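Local atomic coordinates of phage-related protein (Bordetella bronchiseptica RB50, PDB entry 3BJQ), a protein that is probably a phage coat protein, resembling in part the phage major capsid protein E family, and likely to build the shell of the virus particle. Residues T164-I169 / W217-I222; T28-K33 / R179-R184. All coordinates share one frame; numbering follows the deposited sequence.

Interaction 1: residues T164-I169 / W217-I222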
loop_
_atom_site.group_PDB
_atom_site.type_symbol
_atom_site.label_atom_id
_atom_site.label_comp_id
_atom_site.label_asym_id
_atom_site.label_seq_id
_atom_site.Cartn_x
_atom_site.Cartn_y
_atom_site.Cartn_z
ATOM N N THR E 164 3.320 -1.436 -58.106
ATOM C CA THR E 164 2.098 -1.988 -58.704
ATOM C C THR E 164 1.201 -2.611 -57.621
ATOM O O THR E 164 -0.022 -2.479 -57.668
ATOM C CB THR E 164 2.432 -3.031 -59.791
ATOM O OG1 THR E 164 3.090 -2.371 -60.873
ATOM C CG2 THR E 164 1.190 -3.729 -60.327
ATOM N N ALA E 165 1.820 -3.277 -56.653
ATOM C CA ALA E 165 1.092 -3.893 -55.516
ATOM C C ALA E 165 0.456 -2.814 -54.633
ATOM O O ALA E 165 -0.708 -2.908 -54.231
ATOM C CB ALA E 165 2.039 -4.767 -54.696
ATOM N N LYS E 166 1.229 -1.781 -54.330
ATOM C CA LYS E 166 0.747 -0.697 -53.507
ATOM C C LYS E 166 -0.478 -0.039 -54.135
ATOM O O LYS E 166 -1.475 0.206 -53.465
ATOM C CB LYS E 166 1.852 0.335 -53.301
ATOM C CG LYS E 166 2.959 -0.134 -52.358
ATOM C CD LYS E 166 4.148 0.791 -52.378
ATOM C CE LYS E 166 3.828 2.218 -51.905
ATOM N NZ LYS E 166 4.874 3.185 -52.391
ATOM N N GLU E 167 -0.392 0.247 -55.431
ATOM C CA GLU E 167 -1.478 0.892 -56.158
ATOM C C GLU E 167 -2.721 0.021 -56.176
ATOM O O GLU E 167 -3.815 0.540 -55.972
ATOM C CB GLU E 167 -1.065 1.236 -57.603
ATOM C CG GLU E 167 -0.025 2.352 -57.716
ATOM N N ALA E 168 -2.568 -1.276 -56.451
ATOM C CA ALA E 168 -3.715 -2.192 -56.510
ATOM C C ALA E 168 -4.520 -2.135 -55.225
ATOM O O ALA E 168 -5.739 -2.005 -55.255
ATOM C CB ALA E 168 -3.266 -3.609 -56.769
ATOM N N ILE E 169 -3.826 -2.225 -54.093
ATOM C CA ILE E 169 -4.460 -2.204 -52.784
ATOM C C ILE E 169 -5.062 -0.841 -52.470
ATOM O O ILE E 169 -6.238 -0.749 -52.142
ATOM C CB ILE E 169 -3.461 -2.571 -51.661
ATOM C CG1 ILE E 169 -3.011 -4.034 -51.798
ATOM C CG2 ILE E 169 -4.069 -2.313 -50.300
ATOM C CD1 ILE E 169 -1.762 -4.364 -50.945
ATOM N N TRP E 217 10.547 2.185 -50.697
ATOM C CA TRP E 217 9.228 1.717 -51.110
ATOM C C TRP E 217 8.062 2.319 -50.308
ATOM O O TRP E 217 6.898 2.088 -50.622
ATOM C CB TRP E 217 9.201 0.193 -51.065
ATOM C CG TRP E 217 10.129 -0.478 -52.061
ATOM C CD1 TRP E 217 10.673 0.069 -53.195
ATOM C CD2 TRP E 217 10.540 -1.851 -52.049
ATOM N NE1 TRP E 217 11.427 -0.867 -53.857
ATOM C CE2 TRP E 217 11.351 -2.056 -53.187
ATOM C CE3 TRP E 217 10.314 -2.923 -51.180
ATOM C CZ2 TRP E 217 11.934 -3.283 -53.473
ATOM C CZ3 TRP E 217 10.898 -4.154 -51.475
ATOM C CH2 TRP E 217 11.695 -4.316 -52.607
ATOM N N GLU E 218 8.393 3.091 -49.276
ATOM C CA GLU E 218 7.419 3.809 -48.461
ATOM C C GLU E 218 6.342 2.895 -47.904
ATOM O O GLU E 218 5.147 3.141 -48.084
ATOM C CB GLU E 218 6.795 4.969 -49.245
ATOM C CG GLU E 218 7.810 6.032 -49.654
ATOM C CD GLU E 218 7.206 7.145 -50.503
ATOM O OE1 GLU E 218 5.983 7.098 -50.816
ATOM O OE2 GLU E 218 7.968 8.078 -50.865
ATOM N N VAL E 219 6.796 1.824 -47.257
ATOM C CA VAL E 219 5.935 0.930 -46.522
ATOM C C VAL E 219 6.322 1.044 -45.055
ATOM O O VAL E 219 7.514 0.987 -44.699
ATOM C CB VAL E 219 6.050 -0.548 -46.971
ATOM C CG1 VAL E 219 5.493 -0.733 -48.400
ATOM C CG2 VAL E 219 7.493 -1.036 -46.871
ATOM N N GLU E 220 5.304 1.162 -44.213
ATOM C CA GLU E 220 5.477 1.288 -42.775
ATOM C C GLU E 220 6.382 0.227 -42.153
ATOM O O GLU E 220 7.261 0.537 -41.363
ATOM C CB GLU E 220 4.113 1.210 -42.102
ATOM C CG GLU E 220 4.111 1.520 -40.625
ATOM C CD GLU E 220 2.701 1.556 -40.075
ATOM O OE1 GLU E 220 2.101 2.656 -40.079
ATOM O OE2 GLU E 220 2.183 0.484 -39.691
ATOM N N GLU E 221 6.144 -1.028 -42.487
ATOM C CA GLU E 221 6.871 -2.102 -41.860
ATOM C C GLU E 221 7.152 -3.211 -42.858
ATOM O O GLU E 221 6.272 -3.603 -43.617
ATOM C CB GLU E 221 6.051 -2.629 -40.693
ATOM C CG GLU E 221 6.750 -3.720 -39.879
ATOM C CD GLU E 221 6.093 -3.957 -38.532
ATOM O OE1 GLU E 221 4.967 -3.451 -38.316
ATOM O OE2 GLU E 221 6.706 -4.663 -37.698
ATOM N N ILE E 222 8.392 -3.691 -42.857
ATOM C CA ILE E 222 8.800 -4.830 -43.671
ATOM C C ILE E 222 9.087 -5.954 -42.703
ATOM O O ILE E 222 9.840 -5.754 -41.746
ATOM C CB ILE E 222 10.078 -4.515 -44.515
ATOM C CG1 ILE E 222 9.784 -3.412 -45.524
ATOM C CG2 ILE E 222 10.622 -5.813 -45.232
ATOM C CD1 ILE E 222 10.945 -3.090 -46.497
#
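Lys166 reaches across from helix 158-173 and lays the end of its side chain over the carbonyl group of Trp217, the last residue of helix 210-217. Its NZ donates a hydrogen bond of 2.9 Å to Trp217 O. The ammonium group stands above the carbonyl plane, 42° out of it, with a C=O...donor angle of 138°, so the bond does not run along a lone pair. The carbon chain shares in the contact: CE of Lys166 lies 3.3 Å from Trp217 O, and CD passes 4.5 Å from CG1 of Val219. A bend at chi3 (62°) in a chain otherwise extended beyond CG turns the amine toward this oxygen at the end of the helix. Glu218, with positive phi, is where the backbone leaves the helical conformation, and its CB is 4.1 Å from Lys166 NZ. Its carboxylate makes no salt bridge to the lysine, OE1 remaining 4.4 Å from NZ, and at most adds a weak, solvent-screened attraction; OE2 forms a long, weak ion pair with Lys191 of a second subunit. The stronger charged partner of Lys166 is Glu163, one turn back on its own helix, so the amine joins a carboxylate of one helix to the last carbonyl of helix 210-217. Placing a positive charge at that helix end should also suit the helix dipole. The indole of Trp217 leads away from this point, and its NE1 is bonded to Thr159, giving the two helices a second polar link. Leu247 of strand 245-248 touches Lys166, Ala165 and Ile169, while Tyr306 of strand 305-309 packs on Thr164, Ala165, Ala168 and Ile169. Helix 158-173 lies against the six-stranded mixed sheet, and Lys166 fastens it to the turn that leads from helix 210-217 into strand 221-230.

Interaction 2: residues T28-K33 / R179-R184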
loop_
_atom_site.group_PDB
_atom_site.type_symbol
_atom_site.label_atom_id
_atom_site.label_comp_id
_atom_site.label_asym_id
_atom_site.label_seq_id
_atom_site.Cartn_x
_atom_site.Cartn_y
_atom_site.Cartn_z
ATOM N N THR E 28 11.025 -13.807 -34.455
ATOM C CA THR E 28 11.351 -14.117 -35.842
ATOM C C THR E 28 10.170 -14.753 -36.612
ATOM O O THR E 28 10.269 -14.951 -37.836
ATOM C CB THR E 28 12.620 -14.988 -35.976
ATOM O OG1 THR E 28 12.341 -16.343 -35.597
ATOM C CG2 THR E 28 13.763 -14.397 -35.159
ATOM N N LEU E 29 9.084 -15.088 -35.898
ATOM C CA LEU E 29 7.868 -15.573 -36.546
ATOM C C LEU E 29 7.011 -14.345 -36.867
ATOM O O LEU E 29 6.831 -13.479 -36.024
ATOM C CB LEU E 29 7.119 -16.568 -35.668
ATOM C CG LEU E 29 7.902 -17.813 -35.238
ATOM C CD1 LEU E 29 6.986 -18.722 -34.480
ATOM C CD2 LEU E 29 8.495 -18.546 -36.403
ATOM N N ILE E 30 6.495 -14.272 -38.093
ATOM C CA ILE E 30 5.828 -13.063 -38.560
ATOM C C ILE E 30 4.340 -13.251 -38.894
ATOM O O ILE E 30 3.687 -12.297 -39.292
ATOM C CB ILE E 30 6.596 -12.441 -39.755
ATOM C CG1 ILE E 30 6.680 -13.428 -40.927
ATOM C CG2 ILE E 30 8.015 -12.019 -39.307
ATOM C CD1 ILE E 30 6.784 -12.802 -42.283
ATOM N N GLY E 31 3.794 -14.453 -38.681
ATOM C CA GLY E 31 2.386 -14.736 -38.989
ATOM C C GLY E 31 1.392 -13.776 -38.366
ATOM O O GLY E 31 0.446 -13.331 -39.019
ATOM N N LYS E 32 1.629 -13.414 -37.121
ATOM C CA LYS E 32 0.764 -12.460 -36.403
ATOM C C LYS E 32 0.890 -11.034 -36.931
ATOM O O LYS E 32 0.083 -10.172 -36.597
ATOM C CB LYS E 32 1.054 -12.514 -34.905
ATOM C CG LYS E 32 0.832 -13.883 -34.314
ATOM C CD LYS E 32 1.260 -14.008 -32.852
ATOM C CE LYS E 32 0.620 -15.250 -32.222
ATOM N NZ LYS E 32 0.919 -15.444 -30.758
ATOM N N LYS E 33 1.883 -10.789 -37.784
ATOM C CA LYS E 33 2.033 -9.466 -38.411
ATOM C C LYS E 33 1.108 -9.323 -39.616
ATOM O O LYS E 33 0.845 -8.209 -40.065
ATOM C CB LYS E 33 3.475 -9.240 -38.845
ATOM C CG LYS E 33 4.482 -9.087 -37.683
ATOM C CD LYS E 33 4.363 -7.739 -37.035
ATOM C CE LYS E 33 5.278 -7.643 -35.826
ATOM N NZ LYS E 33 5.848 -6.258 -35.640
ATOM N N ARG E 179 2.181 -3.284 -44.542
ATOM C CA ARG E 179 2.972 -4.460 -44.258
ATOM C C ARG E 179 3.528 -5.015 -45.542
ATOM O O ARG E 179 2.766 -5.295 -46.452
ATOM C CB ARG E 179 2.133 -5.586 -43.682
ATOM C CG ARG E 179 1.570 -5.350 -42.358
ATOM C CD ARG E 179 2.586 -5.456 -41.241
ATOM N NE ARG E 179 1.850 -5.221 -40.009
ATOM C CZ ARG E 179 1.517 -4.016 -39.568
ATOM N NH1 ARG E 179 1.907 -2.933 -40.218
ATOM N NH2 ARG E 179 0.816 -3.900 -38.457
ATOM N N LEU E 180 4.840 -5.203 -45.602
ATOM C CA LEU E 180 5.452 -5.902 -46.741
ATOM C C LEU E 180 6.188 -7.102 -46.173
ATOM O O LEU E 180 7.021 -6.938 -45.296
ATOM C CB LEU E 180 6.378 -4.968 -47.544
ATOM C CG LEU E 180 6.836 -5.430 -48.948
ATOM C CD1 LEU E 180 7.048 -4.236 -49.866
ATOM C CD2 LEU E 180 8.088 -6.229 -48.847
HETATM N N MSE E 181 5.820 -8.304 -46.636
HETATM C CA MSE E 181 6.480 -9.537 -46.271
HETATM C C MSE E 181 7.458 -9.944 -47.386
HETATM O O MSE E 181 7.045 -10.245 -48.497
HETATM C CB MSE E 181 5.439 -10.660 -46.091
HETATM C CG MSE E 181 5.923 -11.909 -45.388
HETATM SE SE MSE E 181 7.146 -13.068 -46.332
HETATM C CE MSE E 181 6.090 -13.490 -47.863
ATOM N N LEU E 182 8.748 -9.932 -47.083
ATOM C CA LEU E 182 9.776 -10.465 -47.979
ATOM C C LEU E 182 10.201 -11.823 -47.445
ATOM O O LEU E 182 10.680 -11.906 -46.304
ATOM C CB LEU E 182 11.018 -9.582 -47.964
ATOM C CG LEU E 182 10.900 -8.127 -48.403
ATOM C CD1 LEU E 182 12.229 -7.442 -48.265
ATOM C CD2 LEU E 182 10.423 -8.079 -49.843
ATOM N N SER E 183 10.082 -12.869 -48.251
ATOM C CA SER E 183 10.645 -14.144 -47.854
ATOM C C SER E 183 12.163 -14.013 -47.832
ATOM O O SER E 183 12.730 -13.171 -48.500
ATOM C CB SER E 183 10.278 -15.233 -48.832
ATOM O OG SER E 183 10.808 -14.959 -50.131
ATOM N N ARG E 184 12.807 -14.875 -47.070
ATOM C CA ARG E 184 14.254 -14.933 -46.955
ATOM C C ARG E 184 14.921 -14.869 -48.335
ATOM O O ARG E 184 15.843 -14.079 -48.556
ATOM C CB ARG E 184 14.586 -16.250 -46.245
ATOM C CG ARG E 184 16.014 -16.485 -45.869
ATOM C CD ARG E 184 16.095 -17.776 -45.035
ATOM N NE ARG E 184 15.930 -18.964 -45.857
ATOM C CZ ARG E 184 16.915 -19.787 -46.213
ATOM N NH1 ARG E 184 18.161 -19.585 -45.805
ATOM N NH2 ARG E 184 16.651 -20.841 -46.973
HETATM O O HOH W 1 0.411 -6.550 -37.425
#
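Strand 179-183 faces the turn at residues 28-33 without pairing with it: the nearest CA atoms are 7.8 Å apart at Lys33 and Arg179 and 8.5 Å apart at Ile30 and Met181. Within the turn, Lys33 N bonds to Ile30 O as the chain enters the short helix 31-34. Ile30 and Met181, a selenomethionine here, point their side chains at each other and meet roughly at right angles. CD1 of Ile30 presses on CG of Met181 at 3.3 Å, tighter than usual carbon packing, with SE further off at 4.1 Å. CG of Met181, anti to the backbone N (chi1 -166°), is thereby held out toward the isoleucine, and the bends at chi2 and chi3 carry SE and CE away from it. Trp241 touches both side chains. The strand is an inner one of the six-stranded mixed sheet: it opens a beta-alpha-beta crossover to the parallel strand 221-230 and pairs antiparallel with strand 245-248, and residues 28-33 cover its face carrying Arg179 and Met181. At the other end of the contact the guanidinium group of Arg179 presents an edge to the backbone of Lys33. NE gives a weak bond of 3.2 Å to Lys33 O, bent to 132° at the hydrogen. A water in the guanidinium plane bridges the same groups, accepting from Arg179 NH2 at 2.9 Å and donating to Lys33 O. Asp252 forms a salt bridge with NH2 as well, which helps to fix the orientation of the guanidinium. The ammonium group of Lys33, whose partner is Glu221, keeps NZ 6.0 Å from Arg179 NE.

How the interactions relate
From the N terminus, residues 28-33 come first and meet strand 179-183 much later, so interaction 2 closes a loop of 145 residues that contains helix 158-173. Interaction 1 opens inside that loop, at 164-169, and closes beyond it at 217-222; the two loops cross rather than nest. Strand 179-183 follows helix 158-173 directly and lies beside strand 221-230, and the contacts, their centres about 14 Å apart, meet there. Glu221 O is probably hydrogen-bonded to Leu180 N, Glu221 OE2 makes a 2.7 Å salt bridge to Lys33 NZ, and Trp217 packs on Leu180. The turn at 28-33 and helix 158-173 are both tied to the same mixed sheet.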